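Local coordinates for concanavalin B (Canavalia ensiformis, PDB 6CAF), which may act as a carbohydrate-binding protein of jack bean seeds, built on the chitinase-like barrel of glycosyl hydrolase family 18, at residues C118-A123 against W164-E169; D198-I201 against H205-Y208; N231-W236 against Y276-Q281. All coordinates share one frame; numbering follows the deposited sequence. Where two conformers were deposited one is given.

In the fold
Contacts 1 and 3 lie toward the outside of a TIM barrel, while contact 2 is buried nearer its curled parallel sheet. Contact 1 and contact 2 have centres 13 Å apart, and helix 164-178 of contact 1 also packs on contact 2: E169 OE1, in the conformer given, probably hydrogen-bonds H205 NE2 at 2.8 Å, and L168 CD2 packs 3.5 Å from F206 CE2. Contact 2 passes on to contact 3, 18 Å away between centres, by a lighter touch, I201 CD1 against W236 CZ3 at 3.9 Å. Contacts 1 and 3 stay apart, with about 12 Å between nearest atoms. Together, 118-123/164-169, 198-201/205-208 and 231-236/276-281 follow one another in chain order.

Contact 1. Residues C118-A123 against W164-E169; sequences CSADYA and WDNLLE
Two neighbouring outer helices of the TIM barrel, 120-135 and 164-178, pack through their first turns, with A123 lying against N166 and L167. The backbones come very close, the CA atoms of A123 and L167 being 4.5 Å apart, an approach that the small methyl side chain of A123 permits. That methyl, CB, points at the second helix and sits 3.6 Å from L167 N, with N166 CB beside it. L167 does not aim its branch at the methyl: CG stands anti to the backbone N (chi1 179°), which places CD1 3.5 Å from A123 O. The same leucine also touches F153 on strand 150-154, linking helix 164-178 to the barrel wall. N166 forms the outer margin of the contact. Its CB meets A123 while, in the conformer given, its amide end passes A120, ND2 lying 4.1 Å from A120 CB in a plain van der Waals approach; the hydrogen bond of ND2 goes to N163 OD1, just before the helix. No hydrogen bond crosses between the segments. The start of helix 120-135 is held instead by links to the 65-68 region and by its own cap: C118 is joined to C66 by a disulfide, Y122 OH hydrogen-bonds the backbone at G65 and I68, and S119 is the N-cap, its OG accepting a nearly straight bond from Y122 N (3.0 Å, 170° at the hydrogen).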
# COMPACT_ATOMS: atom_id res chain seq x y z
N CYS A 118 10.94 -14.17 9.19
CA CYS A 118 11.72 -15.08 10.05
C CYS A 118 11.70 -16.55 9.66
O CYS A 118 12.76 -17.14 9.41
CB CYS A 118 11.25 -14.94 11.54
SG CYS A 118 11.89 -16.20 12.69
N SER A 119 10.53 -17.16 9.75
CA SER A 119 10.41 -18.61 9.60
C SER A 119 8.96 -18.96 9.34
O SER A 119 8.04 -18.14 9.53
CB SER A 119 10.86 -19.32 10.87
OG SER A 119 9.95 -19.04 11.93
N ALA A 120 8.72 -20.21 8.98
CA ALA A 120 7.37 -20.64 8.77
C ALA A 120 6.55 -20.51 10.07
O ALA A 120 5.37 -20.16 10.06
CB ALA A 120 7.34 -22.07 8.26
N ASP A 121 7.19 -20.79 11.20
CA ASP A 121 6.50 -20.73 12.48
C ASP A 121 6.19 -19.29 12.88
O ASP A 121 5.07 -18.99 13.33
CB ASP A 121 7.28 -21.44 13.57
CG ASP A 121 7.39 -22.92 13.35
OD1 ASP A 121 6.68 -23.50 12.49
OD2 ASP A 121 8.20 -23.54 14.07
N TYR A 122 7.18 -18.41 12.73
CA TYR A 122 6.93 -17.03 13.08
C TYR A 122 5.90 -16.40 12.15
O TYR A 122 5.14 -15.53 12.55
CB TYR A 122 8.20 -16.20 13.09
CG TYR A 122 8.00 -14.79 13.61
CD1 TYR A 122 7.83 -14.54 14.95
CD2 TYR A 122 7.97 -13.71 12.73
CE1 TYR A 122 7.65 -13.25 15.42
CE2 TYR A 122 7.78 -12.43 13.19
CZ TYR A 122 7.63 -12.21 14.54
OH TYR A 122 7.52 -10.90 14.97
N ALA A 123 5.90 -16.83 10.90
CA ALA A 123 4.89 -16.31 9.98
C ALA A 123 3.49 -16.57 10.51
O ALA A 123 2.61 -15.73 10.37
CB ALA A 123 5.07 -16.93 8.60
N TRP A 164 7.90 -14.47 3.28
CA TRP A 164 6.80 -13.54 2.99
C TRP A 164 5.62 -14.28 2.38
O TRP A 164 4.45 -13.95 2.64
CB TRP A 164 7.29 -12.40 2.06
CG TRP A 164 8.38 -11.63 2.71
CD1 TRP A 164 9.68 -11.64 2.36
CD2 TRP A 164 8.28 -10.84 3.89
NE1 TRP A 164 10.40 -10.91 3.25
CE2 TRP A 164 9.57 -10.42 4.21
CE3 TRP A 164 7.21 -10.45 4.72
CZ2 TRP A 164 9.82 -9.61 5.32
CZ3 TRP A 164 7.46 -9.66 5.80
CH2 TRP A 164 8.76 -9.26 6.09
N ASP A 165 5.91 -15.30 1.57
CA ASP A 165 4.88 -16.19 1.09
C ASP A 165 4.19 -16.90 2.23
O ASP A 165 2.96 -16.97 2.25
CB ASP A 165 5.38 -17.17 0.01
CG ASP A 165 6.57 -18.01 0.42
OD1 ASP A 165 7.23 -17.76 1.45
OD2 ASP A 165 6.87 -18.94 -0.35
N ASN A 166 4.93 -17.37 3.21
CA ASN A 166 4.31 -18.03 4.35
C ASN A 166 3.43 -17.06 5.15
O ASN A 166 2.34 -17.42 5.58
CB ASN A 166 5.39 -18.67 5.23
CG ASN A 166 6.03 -19.86 4.57
OD1 ASN A 166 5.34 -20.62 3.88
ND2 ASN A 166 7.35 -20.02 4.76
N LEU A 167 3.90 -15.83 5.34
CA LEU A 167 3.09 -14.85 6.08
C LEU A 167 1.76 -14.62 5.37
O LEU A 167 0.68 -14.58 5.98
CB LEU A 167 3.87 -13.56 6.25
CG LEU A 167 3.13 -12.45 6.98
CD1 LEU A 167 2.67 -12.84 8.36
CD2 LEU A 167 3.98 -11.18 7.03
N LEU A 168 1.85 -14.42 4.05
CA LEU A 168 0.66 -14.23 3.26
C LEU A 168 -0.27 -15.45 3.34
O LEU A 168 -1.49 -15.29 3.53
CB LEU A 168 1.06 -13.96 1.81
CG LEU A 168 -0.10 -13.82 0.85
CD1 LEU A 168 -1.05 -12.70 1.24
CD2 LEU A 168 0.45 -13.63 -0.57
N GLU A 169 0.29 -16.65 3.20
CA GLU A 169 -0.48 -17.88 3.30
C GLU A 169 -1.21 -17.97 4.63
O GLU A 169 -2.39 -18.35 4.70
CB GLU A 169 0.46 -19.06 3.16
CG GLU A 169 -0.21 -20.41 3.37
CD GLU A 169 -1.23 -20.74 2.31
OE1 GLU A 169 -1.02 -20.30 1.18
OE2 GLU A 169 -2.20 -21.46 2.62

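Contact 2. Residues D198-I201 against H205-Y208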
# COMPACT_ATOMS: atom_id res chain seq x y z
N ASP A 198 8.15 -12.04 -5.13
CA ASP A 198 7.66 -12.88 -6.22
C ASP A 198 6.96 -14.14 -5.72
O ASP A 198 5.89 -14.49 -6.21
CB ASP A 198 8.72 -13.25 -7.24
CG ASP A 198 8.11 -13.80 -8.54
OD1 ASP A 198 7.24 -13.14 -9.13
OD2 ASP A 198 8.50 -14.90 -8.94
N ASN A 199 7.58 -14.86 -4.78
CA ASN A 199 6.93 -16.10 -4.32
C ASN A 199 5.56 -15.78 -3.69
O ASN A 199 4.58 -16.50 -3.92
CB ASN A 199 7.78 -16.85 -3.32
CG ASN A 199 8.91 -17.58 -3.96
OD1 ASN A 199 8.92 -17.84 -5.14
ND2 ASN A 199 9.83 -18.01 -3.13
N ALA A 200 5.50 -14.72 -2.89
CA ALA A 200 4.20 -14.34 -2.33
C ALA A 200 3.19 -14.02 -3.43
O ALA A 200 2.03 -14.46 -3.38
CB ALA A 200 4.37 -13.18 -1.37
N ILE A 201 3.60 -13.25 -4.42
CA ILE A 201 2.66 -12.86 -5.47
C ILE A 201 2.20 -14.09 -6.26
O ILE A 201 1.02 -14.16 -6.64
CB ILE A 201 3.26 -11.77 -6.35
CG1 ILE A 201 3.42 -10.51 -5.52
CG2 ILE A 201 2.35 -11.51 -7.54
CD1 ILE A 201 4.23 -9.41 -6.19
N HIS A 205 -2.76 -14.99 -3.66
CA HIS A 205 -3.59 -14.60 -2.53
C HIS A 205 -3.76 -13.12 -2.36
O HIS A 205 -4.68 -12.72 -1.66
CB HIS A 205 -3.05 -15.09 -1.18
CG HIS A 205 -2.97 -16.55 -1.01
ND1 HIS A 205 -3.91 -17.40 -1.50
CD2 HIS A 205 -2.07 -17.32 -0.36
CE1 HIS A 205 -3.60 -18.63 -1.19
NE2 HIS A 205 -2.51 -18.61 -0.44
N PHE A 206 -2.91 -12.30 -2.97
CA PHE A 206 -3.12 -10.87 -2.84
C PHE A 206 -4.36 -10.43 -3.60
O PHE A 206 -4.56 -10.77 -4.76
CB PHE A 206 -1.93 -10.05 -3.33
CG PHE A 206 -0.69 -10.16 -2.48
CD1 PHE A 206 -0.69 -9.71 -1.17
CD2 PHE A 206 0.49 -10.68 -2.99
CE1 PHE A 206 0.45 -9.76 -0.40
CE2 PHE A 206 1.63 -10.74 -2.20
CZ PHE A 206 1.61 -10.27 -0.92
N ASP A 207 -5.15 -9.60 -2.93
CA ASP A 207 -6.25 -8.91 -3.58
C ASP A 207 -5.80 -7.80 -4.53
O ASP A 207 -6.41 -7.60 -5.59
CB ASP A 207 -7.21 -8.32 -2.53
CG ASP A 207 -7.84 -9.40 -1.67
OD1 ASP A 207 -8.80 -10.01 -2.19
OD2 ASP A 207 -7.37 -9.58 -0.53
N TYR A 208 -4.76 -7.07 -4.12
CA TYR A 208 -4.31 -5.91 -4.86
C TYR A 208 -2.80 -5.91 -4.92
O TYR A 208 -2.13 -6.23 -3.92
CB TYR A 208 -4.71 -4.62 -4.17
CG TYR A 208 -6.16 -4.37 -3.96
CD1 TYR A 208 -7.09 -4.63 -4.93
CD2 TYR A 208 -6.58 -3.73 -2.80
CE1 TYR A 208 -8.45 -4.33 -4.73
CE2 TYR A 208 -7.90 -3.36 -2.60
CZ TYR A 208 -8.85 -3.71 -3.55
OH TYR A 208 -10.16 -3.33 -3.31
O HOH W 1 -1.01 -12.61 -5.32
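The short helix 198-202 turns back through a few residues into the segment leading to strand 208-212, bringing the CA atoms of I201 and F206 to 6.7 Å. One water bridges the two backbones: it donates to I201 O at 2.9 Å and accepts from F206 N at 3.0 Å. Beside this bridge the phenyl ring of F206 reaches back to the helix, turned that way by a first torsion that sets CG anti to the carbonyl carbon (chi1 -69°). The CD2-CE2-CZ side of the ring does the touching. CE2 is the meeting point, 3.8 Å from A200 CB and equally 3.8 Å from I201 CG1; both carbons approach the ring obliquely, and the isoleucine side chain crosses the phenylalanine at about a right angle. I201 CA lies at the ring edge, in its plane, 4.0 Å from CD2. Elsewhere the ring packs on A186 of strand 183-186 and meets F153 edge to face, which places it between helix 198-202 and strand 183-186. The contact is thus apolar between side chains and polar only between backbones, where the water satisfies a buried carbonyl and N-H that make no direct bond to each other.

Contact 3. Residues N231-W236 against Y276-Q281; sequences NAWLSW and YLPDLQ
W233 and L234 of helix 227-239 rest on L277 and P278, in the turn that leads into helix 280-283 on the outer layer of the TIM barrel. The helical segment begins at N231, whose carbonyl O takes two donors from opposite faces of its plane: S235 N, in the ordinary helical bond, and S235 OG at 3.1 Å. W233 then carries most of the contact. With CG anti to the backbone N (chi1 177°), its indole extends to the turn and offers one face to L277. The leucine crosses it at about a right angle: CB sits over the five-membered ring, a CH-pi contact 3.8 Å from the centroid and 15° off the normal, CD1 stands over the ring system, and CD2 comes within 3.8 Å of W233 CG. Both residues also touch L249 of strand 247-252, placing this pair against the barrel wall. L234, next along, covers the more exposed side of the contact. Its side chain and that of P278 cross at about a right angle, CD1 meeting P278 CB at 3.8 Å, while P278 CD lies 3.7 Å from W233 CD1. Further on, W236 turns to another part of the fold, with NE1 bonded to C190 O. The 277-280 chain forms a type II beta turn, and the carbonyl of its second residue, P278, is the polar partner of the tryptophan: W233 NE1 donates to P278 O at 2.8 Å, with the oxygen close to the indole plane and NE1 in the carbonyl plane, although the bond bends to 141° at the hydrogen.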
# COMPACT_ATOMS: atom_id res chain seq x y z
N ASN A 231 5.61 -1.16 -20.86
CA ASN A 231 6.12 -2.52 -20.95
C ASN A 231 6.12 -3.22 -19.59
O ASN A 231 5.80 -4.41 -19.49
CB ASN A 231 7.50 -2.53 -21.55
CG ASN A 231 7.99 -3.92 -21.72
OD1 ASN A 231 7.45 -4.67 -22.54
ND2 ASN A 231 8.98 -4.29 -20.93
N ALA A 232 6.49 -2.48 -18.56
CA ALA A 232 6.51 -3.05 -17.22
C ALA A 232 5.07 -3.38 -16.79
O ALA A 232 4.83 -4.43 -16.19
CB ALA A 232 7.22 -2.13 -16.25
N TRP A 233 4.13 -2.47 -17.05
CA TRP A 233 2.74 -2.78 -16.76
C TRP A 233 2.33 -4.07 -17.46
O TRP A 233 1.73 -4.95 -16.85
CB TRP A 233 1.85 -1.61 -17.19
CG TRP A 233 0.41 -1.86 -16.99
CD1 TRP A 233 -0.42 -2.47 -17.85
CD2 TRP A 233 -0.35 -1.59 -15.82
NE1 TRP A 233 -1.68 -2.56 -17.32
CE2 TRP A 233 -1.66 -2.03 -16.07
CE3 TRP A 233 -0.07 -0.99 -14.60
CZ2 TRP A 233 -2.69 -1.90 -15.13
CZ3 TRP A 233 -1.08 -0.86 -13.67
CH2 TRP A 233 -2.37 -1.31 -13.95
N LEU A 234 2.63 -4.18 -18.75
CA LEU A 234 2.35 -5.40 -19.47
C LEU A 234 2.92 -6.62 -18.76
O LEU A 234 2.24 -7.63 -18.58
CB LEU A 234 2.90 -5.29 -20.90
CG LEU A 234 2.69 -6.51 -21.79
CD1 LEU A 234 1.22 -6.84 -21.95
CD2 LEU A 234 3.36 -6.33 -23.15
N SER A 235 4.19 -6.54 -18.37
CA SER A 235 4.81 -7.66 -17.67
C SER A 235 4.03 -8.04 -16.42
O SER A 235 3.83 -9.24 -16.13
CB SER A 235 6.24 -7.31 -17.33
OG SER A 235 7.01 -7.04 -18.48
N TRP A 236 3.60 -7.05 -15.66
CA TRP A 236 2.84 -7.29 -14.43
C TRP A 236 1.47 -7.90 -14.74
O TRP A 236 0.98 -8.74 -13.96
CB TRP A 236 2.73 -6.01 -13.59
CG TRP A 236 4.00 -5.81 -12.84
CD1 TRP A 236 5.04 -5.01 -13.18
CD2 TRP A 236 4.40 -6.51 -11.66
NE1 TRP A 236 6.05 -5.15 -12.28
CE2 TRP A 236 5.69 -6.07 -11.33
CE3 TRP A 236 3.79 -7.45 -10.85
CZ2 TRP A 236 6.38 -6.54 -10.23
CZ3 TRP A 236 4.48 -7.94 -9.77
CH2 TRP A 236 5.76 -7.49 -9.47
N TYR A 276 -2.89 4.11 -22.32
CA TYR A 276 -2.06 3.21 -23.07
C TYR A 276 -1.58 2.01 -22.29
O TYR A 276 -0.70 1.29 -22.74
CB TYR A 276 -0.89 4.00 -23.65
CG TYR A 276 -1.34 5.06 -24.59
CD1 TYR A 276 -1.98 4.73 -25.73
CD2 TYR A 276 -1.20 6.41 -24.28
CE1 TYR A 276 -2.41 5.70 -26.62
CE2 TYR A 276 -1.66 7.39 -25.13
CZ TYR A 276 -2.28 7.02 -26.31
OH TYR A 276 -2.74 7.97 -27.18
N LEU A 277 -2.13 1.79 -21.11
CA LEU A 277 -1.75 0.61 -20.34
C LEU A 277 -2.43 -0.63 -20.91
O LEU A 277 -3.66 -0.65 -21.03
CB LEU A 277 -2.19 0.78 -18.89
CG LEU A 277 -1.50 1.90 -18.13
CD1 LEU A 277 -2.08 1.99 -16.74
CD2 LEU A 277 0.01 1.76 -18.12
N PRO A 278 -1.66 -1.68 -21.23
CA PRO A 278 -2.32 -2.89 -21.71
C PRO A 278 -3.34 -3.46 -20.74
O PRO A 278 -3.10 -3.50 -19.55
CB PRO A 278 -1.16 -3.85 -21.94
CG PRO A 278 -0.03 -2.97 -22.32
CD PRO A 278 -0.20 -1.73 -21.48
N ASP A 279 -4.47 -3.90 -21.27
CA ASP A 279 -5.55 -4.45 -20.46
C ASP A 279 -6.07 -3.47 -19.41
O ASP A 279 -6.61 -3.86 -18.38
CB ASP A 279 -5.19 -5.81 -19.84
CG ASP A 279 -5.07 -6.91 -20.87
OD1 ASP A 279 -5.76 -6.86 -21.90
OD2 ASP A 279 -4.30 -7.84 -20.62
N LEU A 280 -5.98 -2.18 -19.74
CA LEU A 280 -6.55 -1.13 -18.93
C LEU A 280 -7.95 -1.47 -18.45
O LEU A 280 -8.26 -1.33 -17.27
CB LEU A 280 -6.60 0.15 -19.80
CG LEU A 280 -7.33 1.37 -19.27
CD1 LEU A 280 -6.58 1.86 -18.06
CD2 LEU A 280 -7.40 2.48 -20.30
N GLN A 281 -8.80 -1.92 -19.36
CA GLN A 281 -10.20 -2.07 -19.03
C GLN A 281 -10.51 -3.22 -18.08
O GLN A 281 -11.58 -3.23 -17.48
CB GLN A 281 -11.04 -2.19 -20.31
CG GLN A 281 -10.95 -0.97 -21.23
CD GLN A 281 -11.33 0.35 -20.55
OE1 GLN A 281 -12.16 0.39 -19.64
NE2 GLN A 281 -10.73 1.43 -21.02